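Side-chain contacts in fatty acid amide hydrolase (Candida albicans, PDB 6KVR), which probably hydrolyses amides of monocarboxylic acids, such as fatty acid amides, to the carboxylate and ammonium, as a member of the amidase family: residues A[81-86]-A[108-113]; A[238-241]-A[245-248]; A[102-107]-A[124-129]; A[66-71]-A[77-82]. All coordinates share one frame; numbering follows the deposited sequence.

Contact 1. Residues A[81-86]-A[108-113]; sequences ITDLSA and AHRATL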
loop_
_atom_site.group_PDB
_atom_site.type_symbol
_atom_site.label_atom_id
_atom_site.label_comp_id
_atom_site.label_asym_id
_atom_site.label_seq_id
_atom_site.Cartn_x
_atom_site.Cartn_y
_atom_site.Cartn_z
ATOM N N ILE A 81 38.579 -7.579 13.786
ATOM C CA ILE A 81 37.682 -7.714 12.645
ATOM C C ILE A 81 36.228 -7.552 13.086
ATOM O O ILE A 81 35.500 -6.696 12.563
ATOM C CB ILE A 81 37.923 -9.060 11.941
ATOM C CG1 ILE A 81 39.229 -8.998 11.148
ATOM C CG2 ILE A 81 36.741 -9.416 11.027
ATOM C CD1 ILE A 81 39.630 -10.312 10.521
ATOM N N THR A 82 35.796 -8.347 14.078
ATOM C CA THR A 82 34.387 -8.432 14.449
ATOM C C THR A 82 33.889 -7.224 15.231
ATOM O O THR A 82 32.689 -7.147 15.499
ATOM C CB THR A 82 34.094 -9.707 15.256
ATOM O OG1 THR A 82 34.911 -9.762 16.433
ATOM C CG2 THR A 82 34.349 -10.930 14.419
ATOM N N ASP A 83 34.746 -6.272 15.589
ATOM C CA ASP A 83 34.282 -5.040 16.217
ATOM C C ASP A 83 34.484 -3.833 15.305
ATOM O O ASP A 83 34.675 -2.707 15.769
ATOM C CB ASP A 83 34.950 -4.834 17.576
ATOM C CG ASP A 83 34.394 -5.781 18.645
ATOM O OD1 ASP A 83 33.204 -6.163 18.530
ATOM O OD2 ASP A 83 35.129 -6.142 19.599
ATOM N N LEU A 84 34.429 -4.059 14.004
ATOM C CA LEU A 84 34.311 -2.988 13.030
ATOM C C LEU A 84 32.881 -2.979 12.499
ATOM O O LEU A 84 32.260 -4.036 12.367
ATOM C CB LEU A 84 35.274 -3.212 11.867
ATOM C CG LEU A 84 36.743 -2.820 11.901
ATOM C CD1 LEU A 84 37.370 -3.247 10.568
ATOM C CD2 LEU A 84 36.957 -1.345 12.213
ATOM N N SER A 85 32.363 -1.789 12.183
ATOM C CA SER A 85 31.060 -1.729 11.535
ATOM C C SER A 85 31.124 -2.410 10.174
ATOM O O SER A 85 32.182 -2.490 9.543
ATOM C CB SER A 85 30.595 -0.288 11.357
ATOM O OG SER A 85 31.265 0.310 10.260
ATOM N N ALA A 86 29.970 -2.910 9.723
ATOM C CA ALA A 86 29.891 -3.474 8.381
ATOM C C ALA A 86 30.311 -2.453 7.328
ATOM O O ALA A 86 30.900 -2.819 6.303
ATOM C CB ALA A 86 28.470 -3.974 8.113
ATOM N N ALA A 108 32.375 -16.314 11.961
ATOM C CA ALA A 108 31.943 -17.698 12.123
ATOM C C ALA A 108 32.307 -18.229 13.508
ATOM O O ALA A 108 31.493 -18.889 14.175
ATOM C CB ALA A 108 32.569 -18.567 11.029
ATOM N N HIS A 109 33.549 -17.968 13.942
ATOM C CA HIS A 109 33.963 -18.289 15.302
ATOM C C HIS A 109 33.057 -17.600 16.321
ATOM O O HIS A 109 32.510 -18.246 17.221
ATOM C CB HIS A 109 35.429 -17.866 15.489
ATOM C CG HIS A 109 36.077 -18.398 16.732
ATOM N ND1 HIS A 109 37.435 -18.294 16.958
ATOM C CD2 HIS A 109 35.561 -19.022 17.819
ATOM C CE1 HIS A 109 37.726 -18.839 18.126
ATOM N NE2 HIS A 109 36.609 -19.292 18.667
ATOM N N ARG A 110 32.865 -16.283 16.177
ATOM C CA ARG A 110 32.068 -15.556 17.159
ATOM C C ARG A 110 30.612 -16.025 17.164
ATOM O O ARG A 110 29.970 -16.019 18.224
ATOM C CB ARG A 110 32.164 -14.048 16.903
ATOM C CG ARG A 110 31.775 -13.179 18.109
ATOM C CD ARG A 110 32.318 -11.743 18.013
ATOM N NE ARG A 110 31.675 -10.850 18.977
ATOM C CZ ARG A 110 32.118 -9.642 19.314
ATOM N NH1 ARG A 110 33.230 -9.139 18.800
ATOM N NH2 ARG A 110 31.432 -8.922 20.197
ATOM N N ALA A 111 30.091 -16.474 16.009
ATOM C CA ALA A 111 28.709 -16.953 15.950
ATOM C C ALA A 111 28.563 -18.309 16.626
ATOM O O ALA A 111 27.528 -18.589 17.245
ATOM C CB ALA A 111 28.226 -17.017 14.496
ATOM N N THR A 112 29.582 -19.171 16.521
ATOM C CA THR A 112 29.516 -20.462 17.210
ATOM C C THR A 112 29.513 -20.267 18.721
ATOM O O THR A 112 28.763 -20.938 19.445
ATOM C CB THR A 112 30.692 -21.355 16.793
ATOM O OG1 THR A 112 30.743 -21.446 15.365
ATOM C CG2 THR A 112 30.538 -22.751 17.363
ATOM N N LEU A 113 30.349 -19.347 19.213
ATOM C CA LEU A 113 30.300 -18.985 20.625
ATOM C C LEU A 113 28.918 -18.455 21.001
ATOM O O LEU A 113 28.320 -18.899 21.989
ATOM C CB LEU A 113 31.403 -17.969 20.939
ATOM C CG LEU A 113 32.808 -18.587 20.821
ATOM C CD1 LEU A 113 33.892 -17.511 20.768
ATOM C CD2 LEU A 113 33.087 -19.618 21.925
#

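Contact 2. Residues A[238-241]-A[245-248]; sequences GAIV and GSAI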
loop_
_atom_site.group_PDB
_atom_site.type_symbol
_atom_site.label_atom_id
_atom_site.label_comp_id
_atom_site.label_asym_id
_atom_site.label_seq_id
_atom_site.Cartn_x
_atom_site.Cartn_y
_atom_site.Cartn_z
ATOM N N GLY A 238 18.387 -11.068 17.463
ATOM C CA GLY A 238 18.778 -10.188 18.553
ATOM C C GLY A 238 19.955 -10.735 19.341
ATOM O O GLY A 238 20.894 -10.002 19.666
ATOM N N ALA A 239 19.930 -12.035 19.643
ATOM C CA ALA A 239 21.028 -12.635 20.389
ATOM C C ALA A 239 22.335 -12.541 19.607
ATOM O O ALA A 239 23.355 -12.095 20.142
ATOM C CB ALA A 239 20.703 -14.091 20.734
ATOM N N ILE A 240 22.323 -12.940 18.331
ATOM C CA ILE A 240 23.585 -13.060 17.600
ATOM C C ILE A 240 24.135 -11.682 17.240
ATOM O O ILE A 240 25.348 -11.466 17.259
ATOM C CB ILE A 240 23.424 -13.960 16.359
ATOM C CG1 ILE A 240 24.785 -14.246 15.735
ATOM C CG2 ILE A 240 22.550 -13.295 15.289
ATOM C CD1 ILE A 240 24.737 -15.302 14.640
ATOM N N VAL A 241 23.266 -10.730 16.904
ATOM C CA VAL A 241 23.749 -9.384 16.621
ATOM C C VAL A 241 24.257 -8.731 17.904
ATOM O O VAL A 241 25.369 -8.197 17.941
ATOM C CB VAL A 241 22.649 -8.551 15.926
ATOM C CG1 VAL A 241 23.078 -7.095 15.748
ATOM C CG2 VAL A 241 22.297 -9.164 14.569
ATOM N N GLY A 245 27.974 -11.917 16.766
ATOM C CA GLY A 245 28.168 -13.111 15.964
ATOM C C GLY A 245 27.921 -12.925 14.480
ATOM O O GLY A 245 28.241 -13.831 13.701
ATOM N N SER A 246 27.352 -11.794 14.072
ATOM C CA SER A 246 27.290 -11.440 12.665
ATOM C C SER A 246 27.376 -9.923 12.566
ATOM O O SER A 246 27.217 -9.210 13.557
ATOM C CB SER A 246 26.010 -11.974 11.996
ATOM O OG SER A 246 24.866 -11.305 12.487
ATOM N N ALA A 247 27.597 -9.430 11.347
ATOM C CA ALA A 247 27.743 -7.994 11.135
ATOM C C ALA A 247 26.404 -7.279 10.948
ATOM O O ALA A 247 26.256 -6.115 11.354
ATOM C CB ALA A 247 28.643 -7.740 9.918
ATOM N N ILE A 248 25.441 -7.934 10.292
ATOM C CA ILE A 248 24.076 -7.438 10.172
ATOM C C ILE A 248 23.146 -8.636 10.274
ATOM O O ILE A 248 23.486 -9.744 9.848
ATOM C CB ILE A 248 23.819 -6.680 8.847
ATOM C CG1 ILE A 248 24.886 -5.624 8.597
ATOM C CG2 ILE A 248 22.439 -6.020 8.851
ATOM C CD1 ILE A 248 24.730 -4.878 7.271
#

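Contact 3. Residues A[102-107]-A[124-129]; sequences EVFKAF and LFIDEG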
loop_
_atom_site.group_PDB
_atom_site.type_symbol
_atom_site.label_atom_id
_atom_site.label_comp_id
_atom_site.label_asym_id
_atom_site.label_seq_id
_atom_site.Cartn_x
_atom_site.Cartn_y
_atom_site.Cartn_z
ATOM N N GLU A 102 39.121 -14.314 5.752
ATOM C CA GLU A 102 39.514 -13.997 7.117
ATOM C C GLU A 102 38.389 -13.275 7.865
ATOM O O GLU A 102 38.151 -13.543 9.049
ATOM C CB GLU A 102 40.819 -13.200 7.080
ATOM C CG GLU A 102 40.709 -11.708 7.208
ATOM C CD GLU A 102 42.068 -11.025 7.079
ATOM O OE1 GLU A 102 42.959 -11.266 7.935
ATOM O OE2 GLU A 102 42.249 -10.267 6.102
ATOM N N VAL A 103 37.645 -12.402 7.177
ATOM C CA VAL A 103 36.521 -11.732 7.823
ATOM C C VAL A 103 35.435 -12.740 8.184
ATOM O O VAL A 103 34.839 -12.668 9.265
ATOM C CB VAL A 103 35.990 -10.603 6.927
ATOM C CG1 VAL A 103 34.585 -10.169 7.370
ATOM C CG2 VAL A 103 36.954 -9.425 6.959
ATOM N N PHE A 104 35.199 -13.726 7.313
ATOM C CA PHE A 104 34.191 -14.742 7.598
ATOM C C PHE A 104 34.567 -15.600 8.801
ATOM O O PHE A 104 33.718 -15.896 9.652
ATOM C CB PHE A 104 33.982 -15.631 6.378
ATOM C CG PHE A 104 33.043 -16.767 6.635
ATOM C CD1 PHE A 104 31.677 -16.544 6.723
ATOM C CD2 PHE A 104 33.526 -18.045 6.837
ATOM C CE1 PHE A 104 30.823 -17.587 6.972
ATOM C CE2 PHE A 104 32.676 -19.089 7.089
ATOM C CZ PHE A 104 31.324 -18.868 7.165
ATOM N N LYS A 105 35.826 -16.040 8.870
ATOM C CA LYS A 105 36.238 -16.972 9.917
ATOM C C LYS A 105 36.119 -16.347 11.302
ATOM O O LYS A 105 35.809 -17.044 12.279
ATOM C CB LYS A 105 37.672 -17.438 9.670
ATOM C CG LYS A 105 37.907 -18.070 8.308
ATOM C CD LYS A 105 39.185 -18.895 8.282
ATOM C CE LYS A 105 38.939 -20.294 7.760
ATOM N NZ LYS A 105 38.307 -21.135 8.819
ATOM N N ALA A 106 36.374 -15.040 11.413
ATOM C CA ALA A 106 36.201 -14.382 12.704
ATOM C C ALA A 106 34.738 -14.411 13.127
ATOM O O ALA A 106 34.405 -14.890 14.218
ATOM C CB ALA A 106 36.725 -12.951 12.645
ATOM N N PHE A 107 33.846 -13.940 12.246
ATOM C CA PHE A 107 32.421 -13.945 12.551
ATOM C C PHE A 107 31.904 -15.362 12.766
ATOM O O PHE A 107 31.097 -15.607 13.672
ATOM C CB PHE A 107 31.651 -13.242 11.429
ATOM C CG PHE A 107 31.692 -11.750 11.528
ATOM C CD1 PHE A 107 30.891 -11.086 12.443
ATOM C CD2 PHE A 107 32.546 -11.010 10.720
ATOM C CE1 PHE A 107 30.938 -9.718 12.549
ATOM C CE2 PHE A 107 32.601 -9.639 10.823
ATOM C CZ PHE A 107 31.791 -8.986 11.735
ATOM N N LEU A 124 23.118 -24.228 11.077
ATOM C CA LEU A 124 24.478 -23.738 10.931
ATOM C C LEU A 124 25.074 -24.381 9.696
ATOM O O LEU A 124 24.912 -25.584 9.488
ATOM C CB LEU A 124 25.316 -24.088 12.151
ATOM C CG LEU A 124 25.431 -23.058 13.261
ATOM C CD1 LEU A 124 26.207 -23.682 14.427
ATOM C CD2 LEU A 124 26.140 -21.849 12.715
ATOM N N PHE A 125 25.728 -23.584 8.860
ATOM C CA PHE A 125 26.378 -24.155 7.686
ATOM C C PHE A 125 27.661 -23.359 7.434
ATOM O O PHE A 125 27.814 -22.661 6.421
ATOM C CB PHE A 125 25.471 -24.207 6.450
ATOM C CG PHE A 125 24.494 -23.063 6.313
ATOM C CD1 PHE A 125 23.288 -23.058 7.013
ATOM C CD2 PHE A 125 24.745 -22.031 5.421
ATOM C CE1 PHE A 125 22.355 -22.007 6.847
ATOM C CE2 PHE A 125 23.835 -20.983 5.244
ATOM C CZ PHE A 125 22.636 -20.970 5.963
ATOM N N ILE A 126 28.606 -23.507 8.377
ATOM C CA ILE A 126 29.852 -22.742 8.332
ATOM C C ILE A 126 30.665 -23.127 7.103
ATOM O O ILE A 126 31.295 -22.274 6.467
ATOM C CB ILE A 126 30.654 -22.955 9.635
ATOM C CG1 ILE A 126 29.837 -22.523 10.859
ATOM C CG2 ILE A 126 31.980 -22.204 9.596
ATOM C CD1 ILE A 126 29.284 -21.118 10.767
ATOM N N ASP A 127 30.659 -24.419 6.750
ATOM C CA ASP A 127 31.415 -24.891 5.591
ATOM C C ASP A 127 30.920 -24.245 4.297
ATOM O O ASP A 127 31.724 -23.766 3.483
ATOM C CB ASP A 127 31.334 -26.417 5.511
ATOM C CG ASP A 127 29.893 -26.930 5.540
ATOM O OD1 ASP A 127 29.675 -28.147 5.293
ATOM O OD2 ASP A 127 28.977 -26.121 5.816
ATOM N N GLU A 128 29.595 -24.215 4.087
ATOM C CA GLU A 128 29.072 -23.531 2.909
ATOM C C GLU A 128 29.405 -22.054 2.953
ATOM O O GLU A 128 29.712 -21.448 1.922
ATOM C CB GLU A 128 27.564 -23.720 2.803
ATOM C CG GLU A 128 27.100 -25.160 2.701
ATOM C CD GLU A 128 25.586 -25.253 2.733
ATOM O OE1 GLU A 128 24.934 -24.365 2.147
ATOM O OE2 GLU A 128 25.050 -26.194 3.351
ATOM N N GLY A 129 29.331 -21.448 4.139
ATOM C CA GLY A 129 29.747 -20.064 4.270
ATOM C C GLY A 129 31.179 -19.857 3.814
ATOM O O GLY A 129 31.472 -18.914 3.072
#

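Contact 4. Residues A[66-71]-A[77-82]; sequences DYLYSQ and EEFAIT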
loop_
_atom_site.group_PDB
_atom_site.type_symbol
_atom_site.label_atom_id
_atom_site.label_comp_id
_atom_site.label_asym_id
_atom_site.label_seq_id
_atom_site.Cartn_x
_atom_site.Cartn_y
_atom_site.Cartn_z
ATOM N N ASP A 66 30.212 -10.043 28.572
ATOM C CA ASP A 66 31.342 -9.703 29.427
ATOM C C ASP A 66 32.389 -10.806 29.423
ATOM O O ASP A 66 33.590 -10.533 29.310
ATOM C CB ASP A 66 30.855 -9.442 30.845
ATOM C CG ASP A 66 31.783 -8.539 31.604
ATOM O OD1 ASP A 66 31.954 -7.378 31.171
ATOM O OD2 ASP A 66 32.377 -9.002 32.604
ATOM N N TYR A 67 31.943 -12.058 29.530
ATOM C CA TYR A 67 32.846 -13.207 29.530
ATOM C C TYR A 67 33.666 -13.300 28.245
ATOM O O TYR A 67 34.850 -13.660 28.280
ATOM C CB TYR A 67 32.036 -14.483 29.723
ATOM C CG TYR A 67 32.864 -15.716 30.013
ATOM C CD1 TYR A 67 33.498 -15.884 31.238
ATOM C CD2 TYR A 67 32.997 -16.720 29.061
ATOM C CE1 TYR A 67 34.238 -17.019 31.503
ATOM C CE2 TYR A 67 33.729 -17.851 29.314
ATOM C CZ TYR A 67 34.351 -17.994 30.530
ATOM O OH TYR A 67 35.089 -19.124 30.766
ATOM N N LEU A 68 33.040 -13.028 27.098
ATOM C CA LEU A 68 33.742 -13.102 25.821
ATOM C C LEU A 68 34.986 -12.220 25.827
ATOM O O LEU A 68 36.068 -12.633 25.389
ATOM C CB LEU A 68 32.797 -12.676 24.698
ATOM C CG LEU A 68 33.452 -12.200 23.402
ATOM C CD1 LEU A 68 34.123 -13.363 22.674
ATOM C CD2 LEU A 68 32.428 -11.484 22.517
ATOM N N TYR A 69 34.839 -10.992 26.328
ATOM C CA TYR A 69 35.947 -10.054 26.338
ATOM C C TYR A 69 36.930 -10.352 27.468
ATOM O O TYR A 69 38.145 -10.332 27.254
ATOM C CB TYR A 69 35.394 -8.640 26.447
ATOM C CG TYR A 69 34.790 -8.143 25.154
ATOM C CD1 TYR A 69 35.592 -7.589 24.165
ATOM C CD2 TYR A 69 33.424 -8.235 24.915
ATOM C CE1 TYR A 69 35.053 -7.130 22.985
ATOM C CE2 TYR A 69 32.874 -7.767 23.736
ATOM C CZ TYR A 69 33.692 -7.222 22.773
ATOM O OH TYR A 69 33.166 -6.761 21.581
ATOM N N SER A 70 36.419 -10.667 28.662
ATOM C CA SER A 70 37.282 -10.849 29.825
ATOM C C SER A 70 38.119 -12.120 29.725
ATOM O O SER A 70 39.245 -12.156 30.228
ATOM C CB SER A 70 36.441 -10.871 31.101
ATOM O OG SER A 70 35.723 -12.090 31.210
ATOM N N GLN A 71 37.594 -13.169 29.110
ATOM C CA GLN A 71 38.357 -14.388 28.894
ATOM C C GLN A 71 39.057 -14.409 27.548
ATOM O O GLN A 71 39.707 -15.411 27.227
ATOM C CB GLN A 71 37.454 -15.615 29.013
ATOM C CG GLN A 71 37.187 -15.993 30.445
ATOM C CD GLN A 71 38.301 -16.827 31.044
ATOM O OE1 GLN A 71 38.336 -18.055 30.885
ATOM N NE2 GLN A 71 39.241 -16.161 31.705
ATOM N N GLU A 77 43.121 -10.403 16.569
ATOM C CA GLU A 77 42.758 -10.169 15.176
ATOM C C GLU A 77 41.261 -10.364 14.957
ATOM O O GLU A 77 40.619 -9.554 14.275
ATOM C CB GLU A 77 43.542 -11.118 14.265
ATOM C CG GLU A 77 45.027 -10.811 14.081
ATOM C CD GLU A 77 45.868 -11.144 15.316
ATOM O OE1 GLU A 77 45.604 -12.173 15.996
ATOM O OE2 GLU A 77 46.832 -10.389 15.585
ATOM N N GLU A 78 40.698 -11.440 15.525
ATOM C CA GLU A 78 39.264 -11.700 15.399
ATOM C C GLU A 78 38.440 -10.615 16.083
ATOM O O GLU A 78 37.390 -10.209 15.566
ATOM C CB GLU A 78 38.928 -13.074 15.975
ATOM C CG GLU A 78 39.351 -14.262 15.099
ATOM C CD GLU A 78 39.339 -15.576 15.873
ATOM O OE1 GLU A 78 39.706 -15.551 17.070
ATOM O OE2 GLU A 78 38.957 -16.631 15.297
ATOM N N PHE A 79 38.897 -10.126 17.244
ATOM C CA PHE A 79 38.216 -8.998 17.879
ATOM C C PHE A 79 38.324 -7.750 17.015
ATOM O O PHE A 79 37.362 -6.976 16.900
ATOM C CB PHE A 79 38.794 -8.720 19.268
ATOM C CG PHE A 79 38.199 -9.569 20.360
ATOM C CD1 PHE A 79 36.829 -9.539 20.622
ATOM C CD2 PHE A 79 39.008 -10.391 21.137
ATOM C CE1 PHE A 79 36.272 -10.329 21.629
ATOM C CE2 PHE A 79 38.461 -11.183 22.142
ATOM C CZ PHE A 79 37.089 -11.149 22.389
ATOM N N ALA A 80 39.492 -7.537 16.407
ATOM C CA ALA A 80 39.686 -6.359 15.575
ATOM C C ALA A 80 38.763 -6.396 14.369
ATOM O O ALA A 80 38.199 -5.370 13.973
ATOM C CB ALA A 80 41.146 -6.263 15.133
ATOM N N ILE A 81 38.579 -7.579 13.786
ATOM C CA ILE A 81 37.682 -7.714 12.645
ATOM C C ILE A 81 36.228 -7.552 13.086
ATOM O O ILE A 81 35.500 -6.696 12.563
ATOM C CB ILE A 81 37.923 -9.060 11.941
ATOM C CG1 ILE A 81 39.229 -8.998 11.148
ATOM C CG2 ILE A 81 36.741 -9.416 11.027
ATOM C CD1 ILE A 81 39.630 -10.312 10.521
ATOM N N THR A 82 35.796 -8.347 14.078
ATOM C CA THR A 82 34.387 -8.432 14.449
ATOM C C THR A 82 33.889 -7.224 15.231
ATOM O O THR A 82 32.689 -7.147 15.499
ATOM C CB THR A 82 34.094 -9.707 15.256
ATOM O OG1 THR A 82 34.911 -9.762 16.433
ATOM C CG2 THR A 82 34.349 -10.930 14.419
#

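Contact 1. Residues A[81-86]-A[108-113]
The Arg110 guanidinium meets the Thr82 hydroxyl at its edge and the Asp83 carboxylate nearly upright to it, with the two planes 85° apart. Thr82 OG1 lies close to the guanidinium plane. Of the carboxylate, OD2 lies near that plane, while OD1, the atom that bonds, is tilted from it. One nitrogen serves both residues. Arg110 NH1 donates to Thr82 OG1 at 3.0 Å, with an N-H...O angle of 150°. It also forms a salt bridge to Asp83 OD1 at 3.0 Å, which is more bent and reaches OD1 from above the carboxylate plane. No two-pronged carboxylate pairing results. The arginine spans the gap between the two helices with an extended chain, CG anti to the backbone N (chi1 -161°). Its CD passes 3.6 Å from Thr82 OG1. The site is a helix C-terminus: Thr82 closes helix 76-82, and Asp83 is the first residue to leave helical geometry. Two residues on, Ser85 is the N-cap of helix 86-94. Its side chain caps a backbone N of that helix and Glu88 bonds back to the Ser85 backbone N, consistent with a capping box. The polar atoms have further partners. Thr82 OG1 donates to Glu78 O, so the arginine and the preceding helical turn together fix its rotation. Arg110 NE bonds Tyr243 O, and the Tyr69 hydroxyl joins both Arg110 NH2 and Asp83 OD2. Arg301 forms a second salt bridge to Asp83 OD1, so this one carboxylate probably offsets two nearby positive charges.

Contact 2. Residues A[238-241]-A[245-248]
Ile240 lies against Gly245 and Ser246, and its side chain can be followed outward. At CB it branches. CG2 takes the position between the backbone N and the carbonyl carbon and comes 4.1 Å from Ser246 OG. CG1 swings away from the backbone N (chi1 -171°) and lies against the glycine backbone, 3.6 Å from Gly245 CA. Gly245 has no side chain, which permits so close an approach. The tip, CD1, continues past the peptide and stops 3.9 Å from Gly245 O. Beyond the segments Ile240 also packs on Ala111 of helix 100-118. The backbone turns back here. Gly245 N donates to Ile240 O at 2.7 Å, with a bent N-H...O angle of 135°. This is a six-to-one bond at the end of helix 235-243, of the kind found in Schellman motifs. It brings the chain round toward strand 248-253 of the central sheet. Beside that strand in the sheet runs strand 155-158, which carries Lys158, a predicted charge-relay residue. The Ile240 side chain is about 9 Å from that of Lys158. Val241 adds CG2, 3.9 Å from Ser246 OG. That hydroxyl is buried and hydrogen-bonded to Ser156 OG.

Contact 3. Residues A[102-107]-A[124-129]
Phe104 points its ring from helix 100-118 at the first turn of helix 126-143, and meets it in two ways. One face of the ring lies over backbone: Gly129 C sits 3.5 Å from Phe104 CZ, above the plane but shifted toward the rim. The edge of the same ring faces a carbonyl. Ile126 O is 3.5 Å from Phe104 CZ and lies near the ring plane. The outer end of the ring thus lies against the first helical turn, with Gly129 over a face and Ile126 O at the edge. With CG anti to the backbone N (chi1 175°), the phenyl stands out from its own helix and reaches across. Gly129 has no side chain to hold the ring off, so ring and helix backbone can touch directly. Ile126 contributes little of its side chain: CG2 comes 4.1 Å from Phe104 CE2. Outside the segments, Tyr198 meets the phenyl edge-to-face. Phe125 is the N-cap of the helix that receives the ring. No hydrogen bond crosses between the segments. The contact rests on dispersion and shape, and the ring C-H groups facing Ile126 O probably add a weak electrostatic attraction.

Contact 4. Residues A[66-71]-A[77-82]
Phe79 and Tyr69 have similar first torsions: in each, CG is anti to the carbonyl carbon and beside the backbone N, with chi1 -85° for Phe79 and -75° for Tyr69. These settings bring one ring from each helix together. Leu68 differs. Its CG is anti to the backbone N, which turns the isobutyl group to the Phe79 ring. The two aromatic planes are nearly parallel, 23° apart, but slid so far that the rings barely overlap. Their centroids are 5.0 Å apart. Phe79 CE1 lies over one face of the Tyr69 ring, 3.7 Å from Tyr69 CE1. Relative to the Phe79 ring, Tyr69 CE1 is oblique. Leu68 takes the rim of the phenyl. Its CG lies at the edge in the ring plane, 3.8 Å from Phe79 CE1, and its CD1 is 3.7 Å from Phe79 CZ. Leu68 O also faces that edge, 3.5 Å from Phe79 CZ. No hydrogen bond crosses; the contact is mostly apolar, with one carbonyl at the phenyl edge. The tyrosine hydroxyl reaches on to Asp83 and Arg110 of contact 1. Helices 64-70 and 76-82, joined by a short linker, pack together here. Leu74 of the linker also touches Phe79. Leu68 also packs on Arg110 of helix 100-118, and Glu78 on Ala106 of the same helix.

How the contacts relate
By order of closing along the chain, contact 4 comes first, then contacts 1 and 3, whose segments alternate, and last contact 2. Contacts 1 and 4 share Ile81 and Thr82 on helix 76-82, with centres about 9 Å apart. A hydrogen bond between His109 ND1 and Glu78 OE2 also joins them. Contacts 1 and 3 both use helix 100-118, about 10 Å apart between centres. The centres of contacts 1 and 2 are closest, about 8 Å apart. Contacts 3 and 4 are about 17 Å apart between centres. Helix 100-118 lies between helices 64-70 and 76-82 and the segment leading into strand 248-253, whose sheet neighbour carries the predicted catalytic Lys158.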